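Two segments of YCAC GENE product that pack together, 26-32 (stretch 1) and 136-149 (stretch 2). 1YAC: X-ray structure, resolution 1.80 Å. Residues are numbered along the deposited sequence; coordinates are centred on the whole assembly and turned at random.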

ATOM      1  N   SER A  26       1.175  22.529   3.038  1.00 10.25           N
ATOM      2  CA  SER A  26       1.789  21.868   1.871  1.00 10.98           C
ATOM      3  C   SER A  26       2.788  20.784   2.317  1.00 10.48           C
ATOM      4  O   SER A  26       3.119  19.884   1.549  1.00 10.94           O
ATOM      5  CB  SER A  26       2.465  22.872   0.916  1.00 10.61           C
ATOM      6  OG  SER A  26       3.642  23.429   1.459  1.00 13.02           O
ATOM      7  N   LEU A  27       3.270  20.891   3.554  1.00  9.89           N
ATOM      8  CA  LEU A  27       4.201  19.912   4.113  1.00  9.71           C
ATOM      9  C   LEU A  27       3.478  18.629   4.566  1.00  8.99           C
ATOM     10  O   LEU A  27       4.100  17.576   4.749  1.00  8.00           O
ATOM     11  CB  LEU A  27       4.960  20.509   5.307  1.00 11.39           C
ATOM     12  CG  LEU A  27       5.824  21.742   5.039  1.00 15.28           C
ATOM     13  CD1 LEU A  27       6.534  22.142   6.325  1.00 17.36           C
ATOM     14  CD2 LEU A  27       6.838  21.467   3.959  1.00 17.98           C
ATOM     15  N   VAL A  28       2.170  18.733   4.770  1.00  7.21           N
ATOM     16  CA  VAL A  28       1.371  17.601   5.208  1.00  6.92           C
ATOM     17  C   VAL A  28       1.169  16.608   4.064  1.00  7.00           C
ATOM     18  O   VAL A  28       0.494  16.902   3.079  1.00  7.49           O
ATOM     19  CB  VAL A  28      -0.004  18.061   5.765  1.00  6.11           C
ATOM     20  CG1 VAL A  28      -0.858  16.853   6.167  1.00  6.36           C
ATOM     21  CG2 VAL A  28       0.200  19.002   6.950  1.00  6.23           C
ATOM     22  N   ARG A  29       1.790  15.440   4.191  1.00  7.83           N
ATOM     23  CA  ARG A  29       1.664  14.406   3.167  1.00  7.35           C
ATOM     24  C   ARG A  29       1.303  13.057   3.764  1.00  9.01           C
ATOM     25  O   ARG A  29       1.165  12.074   3.014  1.00  9.69           O
ATOM     26  CB  ARG A  29       2.956  14.284   2.347  1.00  6.77           C
ATOM     27  CG  ARG A  29       3.272  15.506   1.487  1.00  6.10           C
ATOM     28  CD  ARG A  29       4.586  15.341   0.722  1.00  7.37           C
ATOM     29  NE  ARG A  29       4.830  16.477  -0.166  1.00  8.22           N
ATOM     30  CZ  ARG A  29       4.332  16.599  -1.400  1.00 10.80           C
ATOM     31  NH1 ARG A  29       3.551  15.642  -1.920  1.00  8.83           N
ATOM     32  NH2 ARG A  29       4.587  17.704  -2.106  1.00 10.28           N
ATOM     33  N   ASP A  30       1.142  12.985   5.092  1.00  6.73           N
ATOM     34  CA  ASP A  30       0.791  11.698   5.696  1.00  6.55           C
ATOM     35  C   ASP A  30      -0.727  11.462   5.631  1.00  7.15           C
ATOM     36  O   ASP A  30      -1.202  10.338   5.775  1.00  7.57           O
ATOM     37  CB  ASP A  30       1.350  11.546   7.126  1.00  5.99           C
ATOM     38  CG  ASP A  30       0.596  12.370   8.140  1.00  6.92           C
ATOM     39  OD1 ASP A  30       0.299  13.533   7.825  1.00  6.97           O
ATOM     40  OD2 ASP A  30       0.274  11.850   9.245  1.00  5.87           O
ATOM     41  N   ILE A  31      -1.486  12.529   5.423  1.00  5.07           N
ATOM     42  CA  ILE A  31      -2.934  12.431   5.286  1.00  6.31           C
ATOM     43  C   ILE A  31      -3.234  13.228   4.011  1.00  7.41           C
ATOM     44  O   ILE A  31      -2.825  14.389   3.916  1.00  7.68           O
ATOM     45  CB  ILE A  31      -3.684  13.082   6.482  1.00  6.19           C
ATOM     46  CG1 ILE A  31      -3.363  12.338   7.783  1.00  7.18           C
ATOM     47  CG2 ILE A  31      -5.198  13.047   6.227  1.00  7.72           C
ATOM     48  CD1 ILE A  31      -4.010  12.963   9.008  1.00  6.61           C
ATOM     49  N   GLU A  32      -3.923  12.612   3.043  1.00  6.60           N
ATOM     50  CA  GLU A  32      -4.223  13.278   1.774  1.00  8.30           C
ATOM     51  C   GLU A  32      -5.031  14.547   2.027  1.00  7.17           C
ATOM     52  O   GLU A  32      -5.859  14.594   2.934  1.00  6.72           O
ATOM     53  CB  GLU A  32      -4.859  12.315   0.755  1.00  9.62           C
ATOM     54  CG  GLU A  32      -6.283  11.927   0.996  1.00 15.85           C
ATOM     55  CD  GLU A  32      -7.301  12.848   0.312  1.00 17.73           C
ATOM     56  OE1 GLU A  32      -6.952  13.650  -0.613  1.00 16.83           O
ATOM     57  OE2 GLU A  32      -8.475  12.745   0.715  1.00 17.12           O
ATOM     58  N   VAL A 136      -5.884  15.130  18.537  1.00  6.45           N
ATOM     59  CA  VAL A 136      -6.756  14.762  17.421  1.00  5.74           C
ATOM     60  C   VAL A 136      -5.803  14.380  16.284  1.00  5.97           C
ATOM     61  O   VAL A 136      -5.365  15.224  15.498  1.00  6.67           O
ATOM     62  CB  VAL A 136      -7.683  15.919  17.006  1.00  6.62           C
ATOM     63  CG1 VAL A 136      -8.790  15.392  16.130  1.00  5.20           C
ATOM     64  CG2 VAL A 136      -8.286  16.585  18.232  1.00  5.41           C
ATOM     65  N   THR A 137      -5.527  13.085  16.181  1.00  5.76           N
ATOM     66  CA  THR A 137      -4.565  12.567  15.214  1.00  6.89           C
ATOM     67  C   THR A 137      -4.955  12.689  13.751  1.00  8.41           C
ATOM     68  O   THR A 137      -4.087  12.627  12.875  1.00  7.47           O
ATOM     69  CB  THR A 137      -4.203  11.101  15.521  1.00  6.31           C
ATOM     70  OG1 THR A 137      -5.375  10.291  15.418  1.00  6.78           O
ATOM     71  CG2 THR A 137      -3.632  10.975  16.929  1.00  5.77           C
ATOM     72  N   ASP A 138      -6.257  12.772  13.477  1.00  7.78           N
ATOM     73  CA  ASP A 138      -6.689  12.919  12.093  1.00  8.14           C
ATOM     74  C   ASP A 138      -6.887  14.376  11.652  1.00  8.41           C
ATOM     75  O   ASP A 138      -7.234  14.630  10.496  1.00  9.41           O
ATOM     76  CB  ASP A 138      -7.877  12.003  11.751  1.00  6.43           C
ATOM     77  CG  ASP A 138      -9.149  12.356  12.490  1.00  7.96           C
ATOM     78  OD1 ASP A 138      -9.116  13.161  13.449  1.00  7.24           O
ATOM     79  OD2 ASP A 138     -10.203  11.801  12.106  1.00  6.56           O
ATOM     80  N   ALA A 139      -6.635  15.321  12.563  1.00  7.82           N
ATOM     81  CA  ALA A 139      -6.704  16.750  12.252  1.00  7.41           C
ATOM     82  C   ALA A 139      -5.305  17.380  12.457  1.00  7.57           C
ATOM     83  O   ALA A 139      -5.164  18.604  12.541  1.00  7.40           O
ATOM     84  CB  ALA A 139      -7.749  17.458  13.112  1.00  6.23           C
ATOM     85  N   SER A 140      -4.294  16.525  12.601  1.00  6.82           N
ATOM     86  CA  SER A 140      -2.901  16.940  12.766  1.00  6.77           C
ATOM     87  C   SER A 140      -2.170  16.306  11.591  1.00  6.57           C
ATOM     88  O   SER A 140      -2.476  15.176  11.224  1.00  6.80           O
ATOM     89  CB  SER A 140      -2.334  16.413  14.083  1.00  7.19           C
ATOM     90  OG  SER A 140      -3.053  16.960  15.184  1.00  8.21           O
ATOM     91  N   GLY A 141      -1.244  17.034  10.975  1.00  6.65           N
ATOM     92  CA  GLY A 141      -0.567  16.485   9.810  1.00  6.34           C
ATOM     93  C   GLY A 141       0.937  16.608   9.832  1.00  6.95           C
ATOM     94  O   GLY A 141       1.495  17.488  10.503  1.00  7.28           O
ATOM     95  N   THR A 142       1.608  15.737   9.090  1.00  5.36           N
ATOM     96  CA  THR A 142       3.057  15.763   9.058  1.00  5.83           C
ATOM     97  C   THR A 142       3.587  15.215   7.739  1.00  7.08           C
ATOM     98  O   THR A 142       2.805  14.925   6.818  1.00  7.21           O
ATOM     99  CB  THR A 142       3.646  14.998  10.280  1.00  5.27           C
ATOM    100  OG1 THR A 142       5.079  15.052  10.251  1.00  6.34           O
ATOM    101  CG2 THR A 142       3.160  13.545  10.298  1.00  6.27           C
ATOM    102  N   PHE A 143       4.910  15.085   7.652  1.00  6.90           N
ATOM    103  CA  PHE A 143       5.585  14.621   6.444  1.00  7.53           C
ATOM    104  C   PHE A 143       5.185  13.234   5.931  1.00  7.48           C
ATOM    105  O   PHE A 143       4.841  13.080   4.761  1.00  6.73           O
ATOM    106  CB  PHE A 143       7.112  14.647   6.648  1.00  6.63           C
ATOM    107  CG  PHE A 143       7.643  15.976   7.107  1.00  8.03           C
ATOM    108  CD1 PHE A 143       7.913  16.997   6.189  1.00  7.23           C
ATOM    109  CD2 PHE A 143       7.846  16.227   8.466  1.00  7.50           C
ATOM    110  CE1 PHE A 143       8.368  18.247   6.617  1.00  7.64           C
ATOM    111  CE2 PHE A 143       8.299  17.475   8.910  1.00  7.40           C
ATOM    112  CZ  PHE A 143       8.559  18.486   7.985  1.00  9.18           C
ATOM    113  N   ASN A 144       5.181  12.239   6.814  1.00  6.49           N
ATOM    114  CA  ASN A 144       4.898  10.875   6.403  1.00  7.10           C
ATOM    115  C   ASN A 144       4.509  10.028   7.610  1.00  6.99           C
ATOM    116  O   ASN A 144       4.442  10.537   8.726  1.00  6.46           O
ATOM    117  CB  ASN A 144       6.135  10.283   5.687  1.00  7.02           C
ATOM    118  CG  ASN A 144       7.408  10.391   6.522  1.00  6.04           C
ATOM    119  OD1 ASN A 144       7.503   9.790   7.585  1.00  6.42           O
ATOM    120  ND2 ASN A 144       8.387  11.180   6.045  1.00  7.19           N
ATOM    121  N   GLU A 145       4.243   8.740   7.375  1.00  7.40           N
ATOM    122  CA  GLU A 145       3.827   7.830   8.437  1.00  8.42           C
ATOM    123  C   GLU A 145       4.864   7.602   9.518  1.00  7.82           C
ATOM    124  O   GLU A 145       4.506   7.371  10.679  1.00  8.33           O
ATOM    125  CB  GLU A 145       3.289   6.510   7.865  1.00 10.05           C
ATOM    126  CG  GLU A 145       1.936   6.709   7.167  1.00 16.34           C
ATOM    127  CD  GLU A 145       1.321   5.421   6.617  1.00 23.46           C
ATOM    128  OE1 GLU A 145       1.775   4.316   6.991  1.00 26.25           O
ATOM    129  OE2 GLU A 145       0.371   5.514   5.805  1.00 24.38           O
ATOM    130  N   ILE A 146       6.141   7.662   9.157  1.00  7.97           N
ATOM    131  CA  ILE A 146       7.194   7.497  10.157  1.00  8.36           C
ATOM    132  C   ILE A 146       7.230   8.695  11.119  1.00  7.97           C
ATOM    133  O   ILE A 146       7.271   8.509  12.331  1.00  7.51           O
ATOM    134  CB  ILE A 146       8.580   7.312   9.514  1.00  8.98           C
ATOM    135  CG1 ILE A 146       8.635   5.964   8.790  1.00 11.03           C
ATOM    136  CG2 ILE A 146       9.683   7.408  10.576  1.00  7.68           C
ATOM    137  CD1 ILE A 146       9.960   5.681   8.085  1.00 12.88           C
ATOM    138  N   THR A 147       7.175   9.915  10.588  1.00  7.32           N
ATOM    139  CA  THR A 147       7.211  11.099  11.449  1.00  6.62           C
ATOM    140  C   THR A 147       5.953  11.125  12.307  1.00  7.66           C
ATOM    141  O   THR A 147       6.002  11.494  13.492  1.00  8.42           O
ATOM    142  CB  THR A 147       7.383  12.429  10.651  1.00  6.55           C
ATOM    143  OG1 THR A 147       6.303  12.603   9.719  1.00  6.88           O
ATOM    144  CG2 THR A 147       8.713  12.414   9.883  1.00  6.32           C
ATOM    145  N   ARG A 148       4.840  10.675  11.730  1.00  7.41           N
ATOM    146  CA  ARG A 148       3.581  10.614  12.460  1.00  8.01           C
ATOM    147  C   ARG A 148       3.616   9.565  13.581  1.00  8.06           C
ATOM    148  O   ARG A 148       3.404   9.894  14.746  1.00  7.96           O
ATOM    149  CB  ARG A 148       2.419  10.274  11.526  1.00  9.51           C
ATOM    150  CG  ARG A 148       1.085  10.125  12.271  1.00 12.16           C
ATOM    151  CD  ARG A 148      -0.075   9.822  11.356  1.00 18.11           C
ATOM    152  NE  ARG A 148      -0.082   8.446  10.886  1.00 19.97           N
ATOM    153  CZ  ARG A 148      -0.432   8.045   9.661  1.00 20.11           C
ATOM    154  NH1 ARG A 148      -0.796   8.897   8.715  1.00 20.80           N
ATOM    155  NH2 ARG A 148      -0.510   6.755   9.414  1.00 19.68           N
ATOM    156  N   HIS A 149       3.863   8.305  13.221  1.00  7.55           N
ATOM    157  CA  HIS A 149       3.867   7.220  14.200  1.00  8.31           C
ATOM    158  C   HIS A 149       4.895   7.386  15.313  1.00  8.89           C
ATOM    159  O   HIS A 149       4.646   6.980  16.450  1.00  9.37           O
ATOM    160  CB  HIS A 149       3.978   5.854  13.511  1.00  9.77           C
ATOM    161  CG  HIS A 149       2.760   5.476  12.717  1.00 12.66           C
ATOM    162  ND1 HIS A 149       2.825   4.715  11.568  1.00 12.91           N
ATOM    163  CD2 HIS A 149       1.446   5.763  12.902  1.00 14.48           C
ATOM    164  CE1 HIS A 149       1.607   4.555  11.075  1.00 15.15           C
ATOM    165  NE2 HIS A 149       0.750   5.180  11.864  1.00 14.28           N
TER
HETATM  166  O   HOH W   1       4.264  10.872   2.729  1.00 25.00           O
HETATM  167  O   HOH W   2      -0.239  13.365  11.278  1.00  4.25           O

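Stretch 2 begins with a type I beta turn, Val-136 to Ala-139, closed by Ala-139 N bonding to Val-136 O at 3.2 Å. The backbone here offers carbonyls to an apolar neighbor: Ile-31 points toward it, and its CD1 lies 3.5 Å from Ser-140 O and 3.9 Å from Thr-137 O. This is van der Waals packing, suited to a buried branched side chain.

At Gly-141 the two stretches come close. Val-28 CG1 sits 3.7 Å from Gly-141 CA, and an ideal CB on the glycine would fall 2.4 Å from that methyl, so the absence of a side chain makes room for the valine. From here the CA atoms pair in register, Val-28 with Thr-142 (4.6 Å), Arg-29 with Phe-143 (5.1 Å) and Asp-30 with Asn-144 (4.2 Å), so the two segments run in the same direction.

Thr-142 bonds to stretch 1 through its backbone, its own CB pointing away, though its CG2 lies 3.5 Å from Asp-30 OD2. Its N donates to Asp-30 OD1 (2.9 Å, nearly linear at 168°), while its O accepts from Arg-29 N at 2.9 Å and from Asp-30 N at 3.1 Å. Val-28 CA adds a CA-H...O contact to Thr-142 O at 3.4 Å. A short aspartate can thus engage the neighboring main chain with both its carboxylate and its own amide.

Phe-143 starts away from stretch 1, but its ring returns to pack CE1 4.3 Å from Leu-27 CB. Its carbonyl O accepts from a water, which also bonds weakly to Arg-29 O.

Asn-144 caps the following helix: its OD1 accepts from Thr-147 N at 3.0 Å, satisfying an amide that lacks a helical partner in the first turn. One turn into that helix, Arg-148 reaches toward stretch 1, and its NH1 forms a salt bridge with Asp-30 OD2 at 3.2 Å; the positive guanidinium offsets the carboxylate's charge. A second water links Asp-30 OD2 (2.6 Å) to Ser-140 O (2.9 Å), donating to both.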